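Local structure of protein involved in catabolism of external DNA (Legionella pneumophila subsp. pneumophila, 2OO3) at residues Ala28-Lys33 / Glu158-Ile163; Leu23-Ala28 / Pro250-Leu255. The protein probably methylates N6 of adenine 2030 in 23S ribosomal RNA, using S-adenosyl-L-methionine as the methyl donor. All blocks are in the same frame, centred on the assembly; numbering follows the deposited sequence.

Contact 1. Residues Ala28-Lys33 / Glu158-Ile163; sequences AYLTHK and EKRGLI
The guanidinium of R160 has K33 CB over one face, 3.4 Å above its plane and set toward the rim, while the carbonyl of L30 meets its edge. R160 NH2 gives L30 O a nearly straight bond of 2.9 Å (166° at the hydrogen), with the oxygen close to the guanidinium plane; NH1 adds a weak, bent one to the same atom. As L30 O also receives a weak turn bond from K33 N, within the two segments the arginine supplies its strongest bond, where helix 14-30 gives way to a type I turn. K33 runs across the guanidinium because its chi1 of -168° swings CG opposite the backbone N, and its CD comes 3.8 Å from R160 NE. The ammonium ends beyond, K33 NZ 5.0 Å from R160 NE, two like charges close but not touching. NH1 also bonds K35 O, further fixing the rotation of the group. L30 slides past the arginine in the opposite direction, its CD2 3.6 Å from R160 NH2 and its CD1 3.7 Å from L162 CB. Helix C-terminus and turn thus meet the start of an inner parallel strand, 161-165, of a Rossmann-like methyltransferase sheet, with helix 14-30 packed on one face.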
ATOM      1  N   ALA A  28       7.461  -7.723   5.874  1.00  8.47           N
ATOM      2  CA  ALA A  28       8.732  -8.123   6.470  1.00  9.15           C
ATOM      3  C   ALA A  28       8.642  -8.188   7.986  1.00 10.16           C
ATOM      4  O   ALA A  28       9.235  -9.091   8.592  1.00  9.94           O
ATOM      5  CB  ALA A  28       9.863  -7.186   6.051  1.00  9.07           C
ATOM      6  N   TYR A  29       7.902  -7.262   8.607  1.00  9.54           N
ATOM      7  CA  TYR A  29       7.801  -7.279  10.076  1.00 10.87           C
ATOM      8  C   TYR A  29       6.918  -8.397  10.556  1.00 10.32           C
ATOM      9  O   TYR A  29       7.282  -9.160  11.478  1.00 10.05           O
ATOM     10  CB  TYR A  29       7.197  -5.992  10.612  1.00 12.06           C
ATOM     11  CG  TYR A  29       7.030  -6.011  12.127  1.00 14.68           C
ATOM     12  CD1 TYR A  29       8.127  -5.781  12.964  1.00 15.16           C
ATOM     13  CD2 TYR A  29       5.774  -6.249  12.727  1.00 13.07           C
ATOM     14  CE1 TYR A  29       7.986  -5.767  14.359  1.00 16.13           C
ATOM     15  CE2 TYR A  29       5.616  -6.241  14.119  1.00 12.70           C
ATOM     16  CZ  TYR A  29       6.728  -5.980  14.927  1.00 16.48           C
ATOM     17  OH  TYR A  29       6.609  -5.960  16.318  1.00 19.39           O
ATOM     18  N   LEU A  30       5.734  -8.487   9.949  1.00  9.25           N
ATOM     19  CA  LEU A  30       4.715  -9.402  10.463  1.00  8.87           C
ATOM     20  C   LEU A  30       5.081 -10.855  10.293  1.00  9.44           C
ATOM     21  O   LEU A  30       4.683 -11.696  11.109  1.00  8.93           O
ATOM     22  CB  LEU A  30       3.353  -9.115   9.837  1.00  8.65           C
ATOM     23  CG  LEU A  30       2.635  -7.856  10.337  1.00  9.10           C
ATOM     24  CD1 LEU A  30       1.341  -7.702   9.551  1.00 11.59           C
ATOM     25  CD2 LEU A  30       2.344  -7.960  11.791  1.00  9.76           C
ATOM     26  N   THR A  31       5.805 -11.164   9.217  1.00  8.99           N
ATOM     27  CA  THR A  31       6.236 -12.538   8.980  1.00  8.85           C
ATOM     28  C   THR A  31       7.360 -12.970   9.965  1.00  9.07           C
ATOM     29  O   THR A  31       7.841 -14.119   9.908  1.00  7.93           O
ATOM     30  CB  THR A  31       6.674 -12.757   7.511  1.00  9.28           C
ATOM     31  OG1 THR A  31       7.675 -11.785   7.175  1.00  9.10           O
ATOM     32  CG2 THR A  31       5.449 -12.601   6.538  1.00  7.09           C
ATOM     33  N   HIS A  32       7.766 -12.093  10.880  1.00  9.80           N
ATOM     34  CA  HIS A  32       8.692 -12.544  11.932  1.00 11.55           C
ATOM     35  C   HIS A  32       8.058 -13.547  12.871  1.00 13.69           C
ATOM     36  O   HIS A  32       8.755 -14.403  13.426  1.00 15.14           O
ATOM     37  CB  HIS A  32       9.215 -11.406  12.772  1.00 10.77           C
ATOM     38  CG  HIS A  32      10.359 -10.700  12.141  1.00 11.89           C
ATOM     39  ND1 HIS A  32      11.641 -11.195  12.185  1.00 13.06           N
ATOM     40  CD2 HIS A  32      10.416  -9.553  11.425  1.00 12.69           C
ATOM     41  CE1 HIS A  32      12.450 -10.369  11.538  1.00 14.82           C
ATOM     42  NE2 HIS A  32      11.733  -9.363  11.071  1.00 14.83           N
ATOM     43  N   LYS A  33       6.747 -13.430  13.054  1.00 14.76           N
ATOM     44  CA  LYS A  33       6.017 -14.346  13.905  1.00 16.46           C
ATOM     45  C   LYS A  33       5.610 -15.565  13.117  1.00 17.01           C
ATOM     46  O   LYS A  33       4.947 -15.443  12.074  1.00 16.66           O
ATOM     47  CB  LYS A  33       4.754 -13.695  14.472  1.00 16.72           C
ATOM     48  CG  LYS A  33       4.131 -14.541  15.592  1.00 20.10           C
ATOM     49  CD  LYS A  33       3.139 -13.738  16.413  1.00 22.95           C
ATOM     50  CE  LYS A  33       2.941 -14.368  17.769  1.00 25.80           C
ATOM     51  NZ  LYS A  33       1.989 -15.478  17.658  1.00 30.93           N
ATOM     52  N   GLU A 158      -7.312 -16.748  12.109  1.00 13.32           N
ATOM     53  CA  GLU A 158      -5.877 -16.607  12.399  1.00 12.27           C
ATOM     54  C   GLU A 158      -5.598 -15.684  13.595  1.00 11.61           C
ATOM     55  O   GLU A 158      -4.529 -15.766  14.241  1.00 12.57           O
ATOM     56  CB  GLU A 158      -5.137 -16.060  11.161  1.00 11.70           C
ATOM     57  CG  GLU A 158      -5.041 -17.010   9.977  1.00 11.78           C
ATOM     58  CD  GLU A 158      -6.235 -16.919   9.000  1.00 12.79           C
ATOM     59  OE1 GLU A 158      -7.239 -16.253   9.280  1.00 10.39           O
ATOM     60  OE2 GLU A 158      -6.162 -17.539   7.936  1.00 13.44           O
ATOM     61  N   LYS A 159      -6.533 -14.773  13.850  1.00 11.42           N
ATOM     62  CA  LYS A 159      -6.411 -13.771  14.918  1.00 12.79           C
ATOM     63  C   LYS A 159      -5.278 -12.772  14.736  1.00 11.58           C
ATOM     64  O   LYS A 159      -4.959 -12.032  15.661  1.00 11.63           O
ATOM     65  CB  LYS A 159      -6.288 -14.445  16.301  1.00 13.85           C
ATOM     66  CG  LYS A 159      -7.606 -14.563  17.013  1.00 20.14           C
ATOM     67  CD  LYS A 159      -8.324 -15.796  16.635  1.00 28.25           C
ATOM     68  CE  LYS A 159      -9.249 -16.239  17.777  1.00 32.12           C
ATOM     69  NZ  LYS A 159      -8.907 -17.656  18.135  1.00 35.70           N
ATOM     70  N   ARG A 160      -4.672 -12.778  13.552  1.00 10.22           N
ATOM     71  CA  ARG A 160      -3.551 -11.918  13.201  1.00 10.09           C
ATOM     72  C   ARG A 160      -3.883 -11.491  11.793  1.00  9.10           C
ATOM     73  O   ARG A 160      -4.135 -12.351  10.940  1.00  9.16           O
ATOM     74  CB  ARG A 160      -2.265 -12.732  13.088  1.00 10.12           C
ATOM     75  CG  ARG A 160      -1.665 -13.244  14.356  1.00 13.45           C
ATOM     76  CD  ARG A 160      -0.218 -13.680  14.072  1.00 15.57           C
ATOM     77  NE  ARG A 160       0.656 -12.530  13.828  1.00 15.76           N
ATOM     78  CZ  ARG A 160       1.661 -12.489  12.946  1.00 15.23           C
ATOM     79  NH1 ARG A 160       1.938 -13.538  12.157  1.00 16.74           N
ATOM     80  NH2 ARG A 160       2.402 -11.387  12.853  1.00 10.31           N
ATOM     81  N   GLY A 161      -3.845 -10.191  11.520  1.00  9.00           N
ATOM     82  CA  GLY A 161      -4.230  -9.702  10.187  1.00  6.91           C
ATOM     83  C   GLY A 161      -3.499  -8.453   9.753  1.00  7.01           C
ATOM     84  O   GLY A 161      -3.240  -7.556  10.568  1.00  6.92           O
ATOM     85  N   LEU A 162      -3.162  -8.412   8.458  1.00  7.20           N
ATOM     86  CA  LEU A 162      -2.776  -7.177   7.771  1.00  7.22           C
ATOM     87  C   LEU A 162      -3.874  -6.824   6.743  1.00  7.68           C
ATOM     88  O   LEU A 162      -4.212  -7.616   5.847  1.00  6.72           O
ATOM     89  CB  LEU A 162      -1.415  -7.350   7.111  1.00  7.23           C
ATOM     90  CG  LEU A 162      -1.004  -6.226   6.146  1.00  9.51           C
ATOM     91  CD1 LEU A 162      -1.059  -4.855   6.843  1.00  6.62           C
ATOM     92  CD2 LEU A 162       0.381  -6.534   5.556  1.00 10.29           C
ATOM     93  N   ILE A 163      -4.479  -5.650   6.912  1.00  7.39           N
ATOM     94  CA  ILE A 163      -5.569  -5.223   6.045  1.00  7.27           C
ATOM     95  C   ILE A 163      -5.014  -4.034   5.253  1.00  6.67           C
ATOM     96  O   ILE A 163      -4.689  -2.998   5.823  1.00  6.22           O
ATOM     97  CB  ILE A 163      -6.834  -4.853   6.863  1.00  7.58           C
ATOM     98  CG1 ILE A 163      -7.341  -6.061   7.707  1.00  9.08           C
ATOM     99  CG2 ILE A 163      -7.962  -4.482   5.930  1.00  8.67           C
ATOM    100  CD1 ILE A 163      -6.861  -6.048   9.190  1.00 11.32           C
TER

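Contact 2. Residues Leu23-Ala28 / Pro250-Leu255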
ATOM      1  N   LEU A  23       4.119  -1.366   2.129  1.00  4.57           N
ATOM      2  CA  LEU A  23       3.631  -2.749   2.191  1.00  5.13           C
ATOM      3  C   LEU A  23       4.774  -3.747   2.462  1.00  4.80           C
ATOM      4  O   LEU A  23       4.662  -4.586   3.346  1.00  5.77           O
ATOM      5  CB  LEU A  23       2.910  -3.101   0.874  1.00  4.56           C
ATOM      6  CG  LEU A  23       2.402  -4.541   0.729  1.00  6.81           C
ATOM      7  CD1 LEU A  23       1.448  -4.968   1.868  1.00  6.68           C
ATOM      8  CD2 LEU A  23       1.710  -4.719  -0.655  1.00  4.93           C
ATOM      9  N   THR A  24       5.880  -3.652   1.718  1.00  5.44           N
ATOM     10  CA  THR A  24       6.976  -4.610   1.907  1.00  6.40           C
ATOM     11  C   THR A  24       7.538  -4.588   3.329  1.00  6.16           C
ATOM     12  O   THR A  24       7.904  -5.645   3.862  1.00  6.01           O
ATOM     13  CB  THR A  24       8.120  -4.505   0.855  1.00  7.07           C
ATOM     14  OG1 THR A  24       8.912  -3.328   1.075  1.00  8.65           O
ATOM     15  CG2 THR A  24       7.577  -4.537  -0.605  1.00  5.20           C
ATOM     16  N   ARG A  25       7.577  -3.404   3.951  1.00  6.17           N
ATOM     17  CA  ARG A  25       8.162  -3.268   5.302  1.00  5.78           C
ATOM     18  C   ARG A  25       7.183  -3.872   6.303  1.00  6.48           C
ATOM     19  O   ARG A  25       7.591  -4.565   7.256  1.00  5.98           O
ATOM     20  CB  ARG A  25       8.450  -1.789   5.629  1.00  6.00           C
ATOM     21  CG  ARG A  25       9.442  -1.137   4.641  1.00  9.85           C
ATOM     22  CD  ARG A  25      10.919  -1.256   5.053  1.00 15.97           C
ATOM     23  NE  ARG A  25      11.321  -2.441   5.815  1.00 14.92           N
ATOM     24  CZ  ARG A  25      12.005  -3.478   5.326  1.00 15.42           C
ATOM     25  NH1 ARG A  25      12.341  -3.558   4.056  1.00 18.01           N
ATOM     26  NH2 ARG A  25      12.330  -4.468   6.115  1.00 16.53           N
ATOM     27  N   LEU A  26       5.882  -3.681   6.050  1.00  5.27           N
ATOM     28  CA  LEU A  26       4.856  -4.251   6.933  1.00  5.65           C
ATOM     29  C   LEU A  26       4.886  -5.775   6.869  1.00  6.91           C
ATOM     30  O   LEU A  26       4.821  -6.431   7.902  1.00  6.82           O
ATOM     31  CB  LEU A  26       3.452  -3.710   6.589  1.00  5.45           C
ATOM     32  CG  LEU A  26       3.304  -2.186   6.838  1.00  4.48           C
ATOM     33  CD1 LEU A  26       1.947  -1.755   6.340  1.00  6.69           C
ATOM     34  CD2 LEU A  26       3.468  -1.849   8.366  1.00  4.32           C
ATOM     35  N   LEU A  27       5.015  -6.319   5.660  1.00  7.15           N
ATOM     36  CA  LEU A  27       5.072  -7.774   5.440  1.00  8.28           C
ATOM     37  C   LEU A  27       6.321  -8.393   6.064  1.00  8.41           C
ATOM     38  O   LEU A  27       6.234  -9.416   6.741  1.00  8.16           O
ATOM     39  CB  LEU A  27       5.010  -8.103   3.950  1.00  7.77           C
ATOM     40  CG  LEU A  27       3.636  -7.817   3.282  1.00  9.10           C
ATOM     41  CD1 LEU A  27       3.823  -7.937   1.789  1.00  9.81           C
ATOM     42  CD2 LEU A  27       2.539  -8.743   3.746  1.00  9.81           C
ATOM     43  N   ALA A  28       7.461  -7.723   5.874  1.00  8.47           N
ATOM     44  CA  ALA A  28       8.732  -8.123   6.470  1.00  9.15           C
ATOM     45  C   ALA A  28       8.642  -8.188   7.986  1.00 10.16           C
ATOM     46  O   ALA A  28       9.235  -9.091   8.592  1.00  9.94           O
ATOM     47  CB  ALA A  28       9.863  -7.186   6.051  1.00  9.07           C
ATOM     48  N   PRO A 250       8.143   3.483  12.288  1.00 14.02           N
ATOM     49  CA  PRO A 250       8.362   4.924  12.159  1.00 14.65           C
ATOM     50  C   PRO A 250       9.783   5.335  11.758  1.00 15.03           C
ATOM     51  O   PRO A 250       9.926   6.147  10.855  1.00 15.21           O
ATOM     52  CB  PRO A 250       7.949   5.476  13.536  1.00 14.49           C
ATOM     53  CG  PRO A 250       6.816   4.585  13.930  1.00 14.40           C
ATOM     54  CD  PRO A 250       7.367   3.185  13.510  1.00 14.90           C
ATOM     55  N   SER A 251      10.823   4.766  12.367  1.00 15.13           N
ATOM     56  CA  SER A 251      12.164   5.148  11.973  1.00 15.41           C
ATOM     57  C   SER A 251      12.603   4.537  10.647  1.00 14.51           C
ATOM     58  O   SER A 251      13.310   5.210   9.892  1.00 14.28           O
ATOM     59  CB  SER A 251      13.207   4.901  13.082  1.00 16.26           C
ATOM     60  OG  SER A 251      13.206   3.532  13.447  1.00 21.03           O
ATOM     61  N   GLU A 252      12.209   3.304  10.333  1.00 12.74           N
ATOM     62  CA  GLU A 252      12.504   2.783   8.997  1.00 12.39           C
ATOM     63  C   GLU A 252      11.873   3.651   7.928  1.00 12.50           C
ATOM     64  O   GLU A 252      12.517   3.992   6.956  1.00 11.97           O
ATOM     65  CB  GLU A 252      11.962   1.361   8.779  1.00 12.39           C
ATOM     66  CG  GLU A 252      12.637   0.305   9.640  1.00 16.71           C
ATOM     67  CD  GLU A 252      12.349  -1.100   9.168  1.00 21.04           C
ATOM     68  OE1 GLU A 252      11.325  -1.314   8.472  1.00 23.03           O
ATOM     69  OE2 GLU A 252      13.143  -1.994   9.513  1.00 23.55           O
ATOM     70  N   ILE A 253      10.589   3.984   8.092  1.00 11.99           N
ATOM     71  CA  ILE A 253       9.866   4.666   7.027  1.00 12.99           C
ATOM     72  C   ILE A 253      10.395   6.099   6.784  1.00 12.90           C
ATOM     73  O   ILE A 253      10.338   6.598   5.673  1.00 12.84           O
ATOM     74  CB  ILE A 253       8.363   4.652   7.281  1.00 12.36           C
ATOM     75  CG1 ILE A 253       7.617   4.706   5.947  1.00 12.61           C
ATOM     76  CG2 ILE A 253       7.971   5.738   8.304  1.00 13.71           C
ATOM     77  CD1 ILE A 253       7.868   3.456   5.073  1.00 12.51           C
ATOM     78  N   LYS A 254      10.960   6.711   7.823  1.00 12.31           N
ATOM     79  CA  LYS A 254      11.657   7.989   7.704  1.00 13.08           C
ATOM     80  C   LYS A 254      12.860   7.906   6.757  1.00 12.03           C
ATOM     81  O   LYS A 254      13.055   8.794   5.929  1.00 10.59           O
ATOM     82  CB  LYS A 254      12.101   8.473   9.092  1.00 13.34           C
ATOM     83  CG  LYS A 254      12.669   9.921   9.134  1.00 15.06           C
ATOM     84  CD  LYS A 254      13.001  10.316  10.586  1.00 16.13           C
ATOM     85  CE  LYS A 254      13.671  11.699  10.702  1.00 20.40           C
ATOM     86  NZ  LYS A 254      14.938  11.656   9.920  1.00 26.40           N
ATOM     87  N   LEU A 255      13.669   6.853   6.895  1.00 10.96           N
ATOM     88  CA  LEU A 255      14.788   6.627   5.975  1.00 11.24           C
ATOM     89  C   LEU A 255      14.255   6.452   4.554  1.00 10.12           C
ATOM     90  O   LEU A 255      14.809   7.008   3.603  1.00  9.53           O
ATOM     91  CB  LEU A 255      15.649   5.404   6.356  1.00 10.60           C
ATOM     92  CG  LEU A 255      16.859   5.137   5.400  1.00 13.50           C
ATOM     93  CD1 LEU A 255      17.718   6.371   5.095  1.00 17.73           C
ATOM     94  CD2 LEU A 255      17.772   3.982   5.870  1.00 15.38           C
TER
HETATM   95  O   HOH W   1       8.789  -2.819  10.028  1.00 29.23           O
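R25 and E252 bridge two helices through one ionic bond: R25 NE reaches E252 OE1 at 2.9 Å. Both side chains start with CG anti to the carbonyl carbon, but they continue differently. R25 folds at chi2 (-90°) and bends again at chi3, which folds the chain back so that NE, and not a terminal nitrogen, faces the glutamate. E252 instead stays extended beyond CG, spanning the gap to meet the arginine chain at about a right angle. The bond is bent, 137° at the hydrogen, and NE comes to OE1 from above the carboxylate plane; the two flat groups lie 69° apart. R25 CD also sits 3.4 Å from E252 OE1. In the Rossmann-like fold this pair joins helix 14-30, whose L23 and L27 pack on strand 161-165, to helix 249-263, which leads into the last strand of the sheet, 270-275. Another N-H of the guanidinium, on NH1, is taken by E82 in a second salt bridge, so two carboxylates share the buried cation and should favour its charged form. A water lies between R25 O and E252 OE1, donating a weak hydrogen bond to each.

Overall arrangement
From the N terminus, helix 14-30 supplies the first partner of both contacts: residues 23-28 to contact 2, then 28-33, at its end and the following turn, to contact 1, with A28 common to both. The chain next builds strands 38-41, 115-119 and 139-142 before 158-163 returns to close contact 1, a loop of 124 intervening residues. It continues through strands 193-200, 220-226 and 237-243; helix residues 250-255 then close contact 2 around the earlier loop. The centres lie about 14 Å apart, joined by packing of L162 CD2 on L27 CD2 (3.6 Å). Together they tie one helix to a central parallel strand and to the last helix, 249-263.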